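PDB 4XJW: sialidase B from Streptococcus pneumoniae serotype 4, which cleaves alpha-(2->3)-, alpha-(2->6)- and alpha-(2->8)-linked terminal sialic acid from glycoconjugates, acting as an intramolecular trans-sialidase. Local coordinates for residues Trp96-Thr107 with Thr184-Gln192; Arg226-Lys234 with Tyr633-Leu643. The protein carries 1 engineered substitution. All blocks are in the same frame, centred on the assembly; numbering follows the deposited sequence.

Contact 1: Trp96-Thr107 with Thr184-Gln192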
# COMPACT_ATOMS: atom_id res chain seq x y z
N TRP A 96 5.48 -10.58 11.97
CA TRP A 96 6.88 -10.41 11.59
C TRP A 96 7.67 -11.66 11.95
O TRP A 96 7.29 -12.39 12.88
CB TRP A 96 7.46 -9.20 12.32
CG TRP A 96 7.31 -7.93 11.54
CD1 TRP A 96 6.19 -7.14 11.46
CD2 TRP A 96 8.30 -7.30 10.70
NE1 TRP A 96 6.43 -6.05 10.64
CE2 TRP A 96 7.71 -6.14 10.16
CE3 TRP A 96 9.61 -7.63 10.35
CZ2 TRP A 96 8.41 -5.29 9.29
CZ3 TRP A 96 10.30 -6.78 9.50
CH2 TRP A 96 9.70 -5.63 8.97
N GLY A 97 8.75 -11.90 11.23
CA GLY A 97 9.59 -13.07 11.48
C GLY A 97 10.95 -12.68 12.04
O GLY A 97 11.30 -13.04 13.18
N LYS A 98 11.71 -11.93 11.24
CA LYS A 98 13.06 -11.48 11.60
C LYS A 98 13.27 -10.03 11.21
O LYS A 98 12.63 -9.53 10.28
CB LYS A 98 14.13 -12.33 10.90
CG LYS A 98 14.26 -13.76 11.40
CD LYS A 98 15.42 -14.50 10.73
CE LYS A 98 16.76 -14.16 11.39
NZ LYS A 98 17.92 -14.53 10.52
N HIS A 99 14.20 -9.37 11.90
CA HIS A 99 14.57 -7.98 11.62
C HIS A 99 16.00 -7.81 12.11
O HIS A 99 16.31 -8.20 13.24
CB HIS A 99 13.61 -7.04 12.36
CG HIS A 99 13.91 -5.58 12.19
ND1 HIS A 99 13.84 -4.94 10.97
CD2 HIS A 99 14.24 -4.64 13.10
CE1 HIS A 99 14.15 -3.66 11.13
NE2 HIS A 99 14.40 -3.45 12.41
N LYS A 100 16.86 -7.29 11.24
CA LYS A 100 18.27 -7.04 11.58
C LYS A 100 18.97 -8.26 12.18
O LYS A 100 19.73 -8.14 13.15
CB LYS A 100 18.39 -5.85 12.52
CG LYS A 100 17.99 -4.53 11.88
CD LYS A 100 18.04 -3.40 12.89
CE LYS A 100 17.69 -2.08 12.24
NZ LYS A 100 17.81 -0.94 13.19
N GLY A 101 18.69 -9.42 11.60
CA GLY A 101 19.33 -10.66 11.99
C GLY A 101 18.85 -11.30 13.29
O GLY A 101 19.51 -12.20 13.81
N GLN A 102 17.71 -10.84 13.81
CA GLN A 102 17.17 -11.38 15.05
C GLN A 102 15.69 -11.68 14.90
O GLN A 102 14.96 -10.92 14.26
CB GLN A 102 17.36 -10.40 16.22
CG GLN A 102 18.80 -10.09 16.60
CD GLN A 102 18.91 -9.22 17.84
OE1 GLN A 102 19.07 -8.01 17.76
NE2 GLN A 102 18.81 -9.85 19.01
N ALA A 103 15.23 -12.77 15.50
CA ALA A 103 13.80 -13.06 15.54
C ALA A 103 13.04 -11.92 16.23
O ALA A 103 13.46 -11.41 17.28
CB ALA A 103 13.54 -14.38 16.25
N VAL A 104 11.92 -11.53 15.63
CA VAL A 104 11.06 -10.47 16.16
C VAL A 104 10.14 -11.00 17.24
O VAL A 104 9.54 -12.06 17.09
CB VAL A 104 10.22 -9.83 15.04
CG1 VAL A 104 9.09 -8.95 15.61
CG2 VAL A 104 11.11 -9.04 14.09
N GLU A 105 10.01 -10.24 18.33
CA GLU A 105 9.03 -10.57 19.35
C GLU A 105 7.70 -9.98 18.95
O GLU A 105 7.48 -8.78 19.09
CB GLU A 105 9.45 -10.04 20.72
CG GLU A 105 8.37 -10.28 21.77
CD GLU A 105 8.88 -10.10 23.19
OE1 GLU A 105 8.49 -9.10 23.83
OE2 GLU A 105 9.65 -10.96 23.65
N ASN A 106 6.82 -10.82 18.42
CA ASN A 106 5.46 -10.39 18.10
C ASN A 106 4.62 -10.32 19.35
O ASN A 106 4.76 -11.16 20.25
CB ASN A 106 4.78 -11.37 17.15
CG ASN A 106 5.49 -11.48 15.82
OD1 ASN A 106 5.32 -10.63 14.94
ND2 ASN A 106 6.31 -12.51 15.67
N THR A 107 3.74 -9.32 19.41
CA THR A 107 2.87 -9.16 20.56
C THR A 107 1.44 -9.43 20.11
O THR A 107 0.86 -8.65 19.34
CB THR A 107 2.96 -7.75 21.18
OG1 THR A 107 4.33 -7.47 21.53
CG2 THR A 107 2.09 -7.64 22.44
N THR A 184 -2.33 -0.11 25.80
CA THR A 184 -1.32 0.14 26.83
C THR A 184 -0.32 -1.01 26.97
O THR A 184 0.66 -0.90 27.70
CB THR A 184 -1.97 0.36 28.22
OG1 THR A 184 -2.43 -0.90 28.74
CG2 THR A 184 -3.12 1.33 28.12
N ILE A 185 -0.58 -2.12 26.28
CA ILE A 185 0.32 -3.26 26.36
C ILE A 185 1.60 -2.93 25.59
O ILE A 185 1.54 -2.61 24.40
CB ILE A 185 -0.31 -4.54 25.82
CG1 ILE A 185 -1.52 -4.93 26.68
CG2 ILE A 185 0.72 -5.67 25.78
CD1 ILE A 185 -2.36 -6.05 26.12
N PRO A 186 2.75 -2.99 26.27
CA PRO A 186 4.00 -2.60 25.60
C PRO A 186 4.33 -3.51 24.42
O PRO A 186 4.15 -4.73 24.50
CB PRO A 186 5.05 -2.69 26.71
CG PRO A 186 4.41 -3.45 27.84
CD PRO A 186 2.93 -3.30 27.70
N LEU A 187 4.77 -2.90 23.33
CA LEU A 187 5.08 -3.61 22.10
C LEU A 187 6.59 -3.71 21.88
O LEU A 187 7.36 -2.99 22.51
CB LEU A 187 4.44 -2.91 20.90
CG LEU A 187 2.92 -2.72 20.97
CD1 LEU A 187 2.43 -1.83 19.86
CD2 LEU A 187 2.21 -4.08 20.88
N SER A 188 6.99 -4.59 20.97
CA SER A 188 8.40 -4.73 20.61
C SER A 188 8.49 -4.73 19.09
O SER A 188 9.16 -5.59 18.51
CB SER A 188 8.97 -6.03 21.17
OG SER A 188 8.77 -6.12 22.57
N ASN A 189 7.80 -3.78 18.47
CA ASN A 189 7.69 -3.74 17.02
C ASN A 189 8.97 -3.29 16.32
O ASN A 189 9.63 -2.35 16.77
CB ASN A 189 6.56 -2.81 16.58
CG ASN A 189 5.19 -3.35 16.92
OD1 ASN A 189 5.03 -4.49 17.34
ND2 ASN A 189 4.19 -2.51 16.72
N PRO A 190 9.30 -3.93 15.19
CA PRO A 190 10.46 -3.52 14.39
C PRO A 190 10.12 -2.43 13.38
O PRO A 190 11.01 -1.95 12.67
CB PRO A 190 10.83 -4.80 13.65
CG PRO A 190 9.50 -5.48 13.44
CD PRO A 190 8.71 -5.18 14.69
N PHE A 191 8.85 -2.03 13.34
CA PHE A 191 8.35 -1.10 12.33
C PHE A 191 7.47 -0.03 13.00
O PHE A 191 7.08 -0.16 14.16
CB PHE A 191 7.46 -1.88 11.33
CG PHE A 191 6.16 -2.35 11.95
CD1 PHE A 191 6.11 -3.56 12.64
CD2 PHE A 191 5.01 -1.57 11.86
CE1 PHE A 191 4.92 -3.99 13.23
CE2 PHE A 191 3.82 -1.98 12.46
CZ PHE A 191 3.78 -3.20 13.14
N GLN A 192 7.14 1.01 12.24
CA GLN A 192 6.11 1.94 12.65
C GLN A 192 5.13 2.21 11.52
O GLN A 192 5.35 1.81 10.37
CB GLN A 192 6.73 3.24 13.15
CG GLN A 192 7.67 3.89 12.16
CD GLN A 192 8.67 4.84 12.83
OE1 GLN A 192 9.85 4.52 12.99
NE2 GLN A 192 8.19 6.01 13.21
O HOH W 1 5.77 -6.47 19.26
O HOH W 2 11.21 -7.65 18.51
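P190 meets two aromatic rings of segment 96-107 with adjacent ring carbons, making a CH-pi contact with each. Its CG sits over the face of the W96 five-membered ring, 3.7 Å from the centroid and 20° off the normal. Its CB lies over H99, 3.7 Å from that ring's centroid but displaced toward the rim. With CG anti to the backbone N (chi1 178°), the H99 imidazole reaches across to the proline, and K100 CG packs on its opposite face. V104 CG1 meets P190 CD at 3.9 Å, the two side chains crossing at about a right angle.

The next residue, F191, lies nearly parallel to W96, the planes 6° apart, but the rings are slid so far that they barely overlap; F191 CD1 comes 3.2 Å from W96 NE1. That indole N-H is spent on Q648 OE1 of strand 647-652, a strand that the F191 ring also touches, at Q648 and I650.

Farther along, apolar contact passes to T107, whose CB meets L187 CD2 at 3.8 Å while its methyl faces I185 CG2. The T107 hydroxyl bonds to K37.

Polar links across the contact run mainly through water. One water is gripped by S188 N, which donates to it at 2.8 Å from the water O, and also contacts E105 O, T107 OG1 and N189 OD1. A second accepts from E105 N and donates to S188 O, bridging two backbones that never bond directly. Within segment 96-107, the N106 amide closes a two-bond ring with the W96 backbone: W96 N donates to N106 OD1 and N106 ND2 to W96 O.

The type I' turn from H99 to Q102 closes a short beta-hairpin in the lectin-like, concanavalin-type N-terminal domain, and segment 184-192 packs against it on its way to the propeller.

Contact 2: Arg226-Lys234 with Tyr633-Leu643. With DMS (dimethyl sulfoxide), chain C.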
# COMPACT_ATOMS: atom_id res chain seq x y z
N ARG A 226 -6.75 4.37 -0.12
CA ARG A 226 -7.71 3.60 -0.91
C ARG A 226 -8.94 3.27 -0.08
O ARG A 226 -8.85 2.63 0.99
CB ARG A 226 -7.04 2.35 -1.49
CG ARG A 226 -5.87 2.66 -2.42
CD ARG A 226 -5.64 1.54 -3.43
NE ARG A 226 -4.62 1.91 -4.41
CZ ARG A 226 -4.20 1.12 -5.38
NH1 ARG A 226 -4.72 -0.10 -5.52
NH2 ARG A 226 -3.26 1.55 -6.22
N TYR A 227 -10.10 3.71 -0.56
CA TYR A 227 -11.32 3.63 0.25
C TYR A 227 -12.12 2.35 0.02
O TYR A 227 -12.68 1.81 0.98
CB TYR A 227 -12.19 4.88 0.06
CG TYR A 227 -11.50 6.13 0.55
CD1 TYR A 227 -10.57 6.79 -0.26
CD2 TYR A 227 -11.73 6.61 1.84
CE1 TYR A 227 -9.90 7.92 0.20
CE2 TYR A 227 -11.06 7.75 2.31
CZ TYR A 227 -10.15 8.39 1.48
OH TYR A 227 -9.48 9.51 1.91
N GLY A 228 -12.16 1.89 -1.23
CA GLY A 228 -12.97 0.74 -1.63
C GLY A 228 -12.16 -0.54 -1.62
O GLY A 228 -11.98 -1.21 -2.65
N GLY A 229 -11.67 -0.91 -0.44
CA GLY A 229 -10.74 -2.02 -0.34
C GLY A 229 -9.41 -1.62 -0.98
O GLY A 229 -9.16 -0.44 -1.20
N THR A 230 -8.58 -2.61 -1.29
CA THR A 230 -7.25 -2.35 -1.86
C THR A 230 -7.22 -2.26 -3.39
O THR A 230 -6.16 -2.04 -3.96
CB THR A 230 -6.22 -3.37 -1.37
OG1 THR A 230 -6.74 -4.70 -1.58
CG2 THR A 230 -5.91 -3.17 0.10
N HIS A 231 -8.38 -2.43 -4.03
CA HIS A 231 -8.45 -2.45 -5.50
C HIS A 231 -7.84 -1.22 -6.18
O HIS A 231 -8.01 -0.08 -5.70
CB HIS A 231 -9.90 -2.54 -5.98
CG HIS A 231 -10.62 -3.78 -5.56
ND1 HIS A 231 -10.10 -5.05 -5.71
CD2 HIS A 231 -11.85 -3.94 -5.01
CE1 HIS A 231 -10.97 -5.94 -5.27
NE2 HIS A 231 -12.05 -5.29 -4.84
N ASP A 232 -7.17 -1.43 -7.30
CA ASP A 232 -6.79 -0.32 -8.17
C ASP A 232 -8.06 0.34 -8.71
O ASP A 232 -9.15 -0.24 -8.64
CB ASP A 232 -5.99 -0.79 -9.40
CG ASP A 232 -4.66 -1.43 -9.06
OD1 ASP A 232 -4.24 -1.44 -7.89
OD2 ASP A 232 -4.03 -1.95 -10.01
N SER A 233 -7.91 1.53 -9.29
CA SER A 233 -9.00 2.18 -10.02
C SER A 233 -9.60 1.20 -11.06
O SER A 233 -8.86 0.39 -11.60
CB SER A 233 -8.47 3.42 -10.74
OG SER A 233 -7.92 4.33 -9.80
N LYS A 234 -10.91 1.26 -11.34
CA LYS A 234 -11.86 2.22 -10.79
C LYS A 234 -12.10 1.99 -9.30
O LYS A 234 -12.22 0.85 -8.84
CB LYS A 234 -13.20 2.10 -11.56
CG LYS A 234 -13.83 0.71 -11.47
CD LYS A 234 -15.06 0.55 -12.36
CE LYS A 234 -15.61 -0.87 -12.22
NZ LYS A 234 -17.00 -1.03 -12.74
N TYR A 633 2.83 -7.36 2.43
CA TYR A 633 1.88 -8.41 2.09
C TYR A 633 2.02 -8.70 0.62
O TYR A 633 2.72 -7.99 -0.11
CB TYR A 633 0.43 -8.03 2.44
CG TYR A 633 -0.29 -7.13 1.45
CD1 TYR A 633 0.09 -5.80 1.26
CD2 TYR A 633 -1.35 -7.61 0.70
CE1 TYR A 633 -0.59 -4.98 0.35
CE2 TYR A 633 -2.04 -6.81 -0.19
CZ TYR A 633 -1.67 -5.49 -0.36
OH TYR A 633 -2.36 -4.71 -1.26
N ASP A 634 1.39 -9.78 0.18
CA ASP A 634 1.45 -10.10 -1.22
C ASP A 634 0.30 -9.41 -1.94
O ASP A 634 -0.85 -9.86 -1.89
CB ASP A 634 1.41 -11.61 -1.42
CG ASP A 634 1.66 -12.00 -2.85
OD1 ASP A 634 1.20 -11.27 -3.75
OD2 ASP A 634 2.31 -13.05 -3.07
N SER A 635 0.61 -8.29 -2.58
CA SER A 635 -0.41 -7.43 -3.18
C SER A 635 -0.90 -7.96 -4.53
O SER A 635 -1.75 -7.33 -5.18
CB SER A 635 0.10 -5.99 -3.30
OG SER A 635 1.10 -5.89 -4.31
N TRP A 636 -0.37 -9.10 -4.96
CA TRP A 636 -0.90 -9.77 -6.15
C TRP A 636 -1.92 -10.82 -5.75
O TRP A 636 -2.90 -11.05 -6.45
CB TRP A 636 0.23 -10.41 -6.95
CG TRP A 636 -0.20 -10.88 -8.33
CD1 TRP A 636 -0.60 -12.13 -8.69
CD2 TRP A 636 -0.26 -10.08 -9.51
NE1 TRP A 636 -0.90 -12.16 -10.03
CE2 TRP A 636 -0.71 -10.91 -10.55
CE3 TRP A 636 0.01 -8.74 -9.78
CZ2 TRP A 636 -0.88 -10.44 -11.86
CZ3 TRP A 636 -0.16 -8.28 -11.08
CH2 TRP A 636 -0.61 -9.13 -12.10
N SER A 637 -1.68 -11.48 -4.61
CA SER A 637 -2.52 -12.61 -4.23
C SER A 637 -3.99 -12.25 -4.03
O SER A 637 -4.32 -11.31 -3.33
CB SER A 637 -2.00 -13.25 -2.94
OG SER A 637 -2.94 -14.20 -2.45
N ARG A 638 -4.88 -13.04 -4.63
CA ARG A 638 -6.32 -12.83 -4.43
C ARG A 638 -6.80 -13.32 -3.07
O ARG A 638 -7.98 -13.21 -2.75
CB ARG A 638 -7.13 -13.50 -5.56
CG ARG A 638 -6.94 -12.88 -6.94
CD ARG A 638 -6.77 -11.35 -6.96
NE ARG A 638 -8.03 -10.61 -6.99
CZ ARG A 638 -8.13 -9.30 -7.25
NH1 ARG A 638 -7.04 -8.58 -7.50
NH2 ARG A 638 -9.32 -8.70 -7.26
N ASN A 639 -5.88 -13.86 -2.26
CA ASN A 639 -6.19 -14.23 -0.88
C ASN A 639 -5.84 -13.14 0.12
O ASN A 639 -6.16 -13.26 1.30
CB ASN A 639 -5.47 -15.52 -0.48
CG ASN A 639 -6.10 -16.18 0.75
OD1 ASN A 639 -7.28 -16.54 0.72
ND2 ASN A 639 -5.32 -16.35 1.81
N GLU A 640 -5.15 -12.10 -0.33
CA GLU A 640 -4.66 -11.07 0.60
C GLU A 640 -5.17 -9.67 0.27
O GLU A 640 -4.53 -8.68 0.62
CB GLU A 640 -3.13 -11.13 0.70
CG GLU A 640 -2.62 -12.52 1.10
CD GLU A 640 -1.20 -12.57 1.64
OE1 GLU A 640 -0.53 -11.50 1.71
OE2 GLU A 640 -0.77 -13.69 2.01
N LEU A 641 -6.31 -9.59 -0.41
CA LEU A 641 -6.98 -8.32 -0.69
C LEU A 641 -7.50 -7.71 0.60
O LEU A 641 -7.81 -8.43 1.55
CB LEU A 641 -8.18 -8.55 -1.61
CG LEU A 641 -7.86 -9.22 -2.94
CD1 LEU A 641 -9.15 -9.51 -3.66
CD2 LEU A 641 -7.00 -8.29 -3.78
N HIS A 642 -7.55 -6.38 0.64
CA HIS A 642 -8.30 -5.67 1.68
C HIS A 642 -7.78 -5.91 3.10
O HIS A 642 -8.56 -6.23 4.02
CB HIS A 642 -9.80 -6.01 1.60
CG HIS A 642 -10.33 -6.06 0.19
ND1 HIS A 642 -9.93 -5.17 -0.78
CD2 HIS A 642 -11.18 -6.93 -0.40
CE1 HIS A 642 -10.53 -5.48 -1.92
NE2 HIS A 642 -11.30 -6.53 -1.72
N LEU A 643 -6.47 -5.73 3.26
CA LEU A 643 -5.84 -5.83 4.57
C LEU A 643 -5.50 -4.44 5.05
O LEU A 643 -4.99 -3.63 4.26
CB LEU A 643 -4.55 -6.65 4.51
CG LEU A 643 -4.63 -8.04 3.86
CD1 LEU A 643 -3.25 -8.67 3.77
CD2 LEU A 643 -5.58 -8.94 4.61
S DMS C . -0.36 -0.01 -9.12
O DMS C . -1.34 0.98 -8.56
C1 DMS C . -0.65 -1.61 -8.31
C2 DMS C . -0.96 -0.45 -10.78
O HOH W 3 -7.59 -5.92 -6.35
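Two first torsions set up this contact: T230 OG1 stands between its backbone N and carbonyl carbon (chi1 51°), and H642 CG lies anti to its carbonyl carbon (chi1 -42°). Together they let residues 230 and 642 bond reciprocally, joining two loops of the catalytic sialidase beta-propeller. T230 N donates to H642 ND1 at 2.9 Å, almost in the imidazole plane and close to straight. In return, H642 N donates to T230 OG1 over 2.9 Å. The far nitrogen, H642 NE2, is bonded to K277 O, so both ring nitrogens are engaged and the rotation of the ring is fixed. G229 CA packs 3.3 Å from H642 ND1; a CB here would clash with that nitrogen, and the positive phi suits glycine.

H642 also points its edge at the face of H231 in a T-shaped stack, planes at 87°, with CE1 above the rim of the H231 ring. R638 bends back at chi2 and chi3 to bring NH2 to the edge of H231, and NH2 bonds N278. A water at H231 ND1 weakly links the imidazole to R638 NH1. On the other flank, the Y633 hydroxyl comes up to T230 CB; its side chain lies beside R207, a probable substrate-binding arginine.

The 226-234 loop also presents D232, the probable proton acceptor. R226 NH1 holds the loop in place by donating to T230 O, and forms a salt bridge with D232, 2.8 Å from NH1 to OD1 on the anti lone pair. R226 NH2 pairs with D224 and donates to O of a dimethyl sulfoxide, probably from the crystallisation liquor, 3.1 Å away.

Contact 1 closes before contact 2 opens along the chain. Their centres lie 25 Å apart, with nearest atoms about 9 Å from each other and no direct touch. Contact 1 belongs to the N-terminal concanavalin-like domain and its exit, where segment 184-192 leads on toward strand 205-213; contact 2 is centred about 8 Å from the centre of the molecule, in loops of the propeller. Strand 647-652 follows segment 633-643 and supplies Q648, Y649 and I650 to contact 1, so one short run of chain serves both places. Contact 1 thus sits where the two domains meet, away from the annotated sites, whereas contact 2 ties together loops at the probable active site.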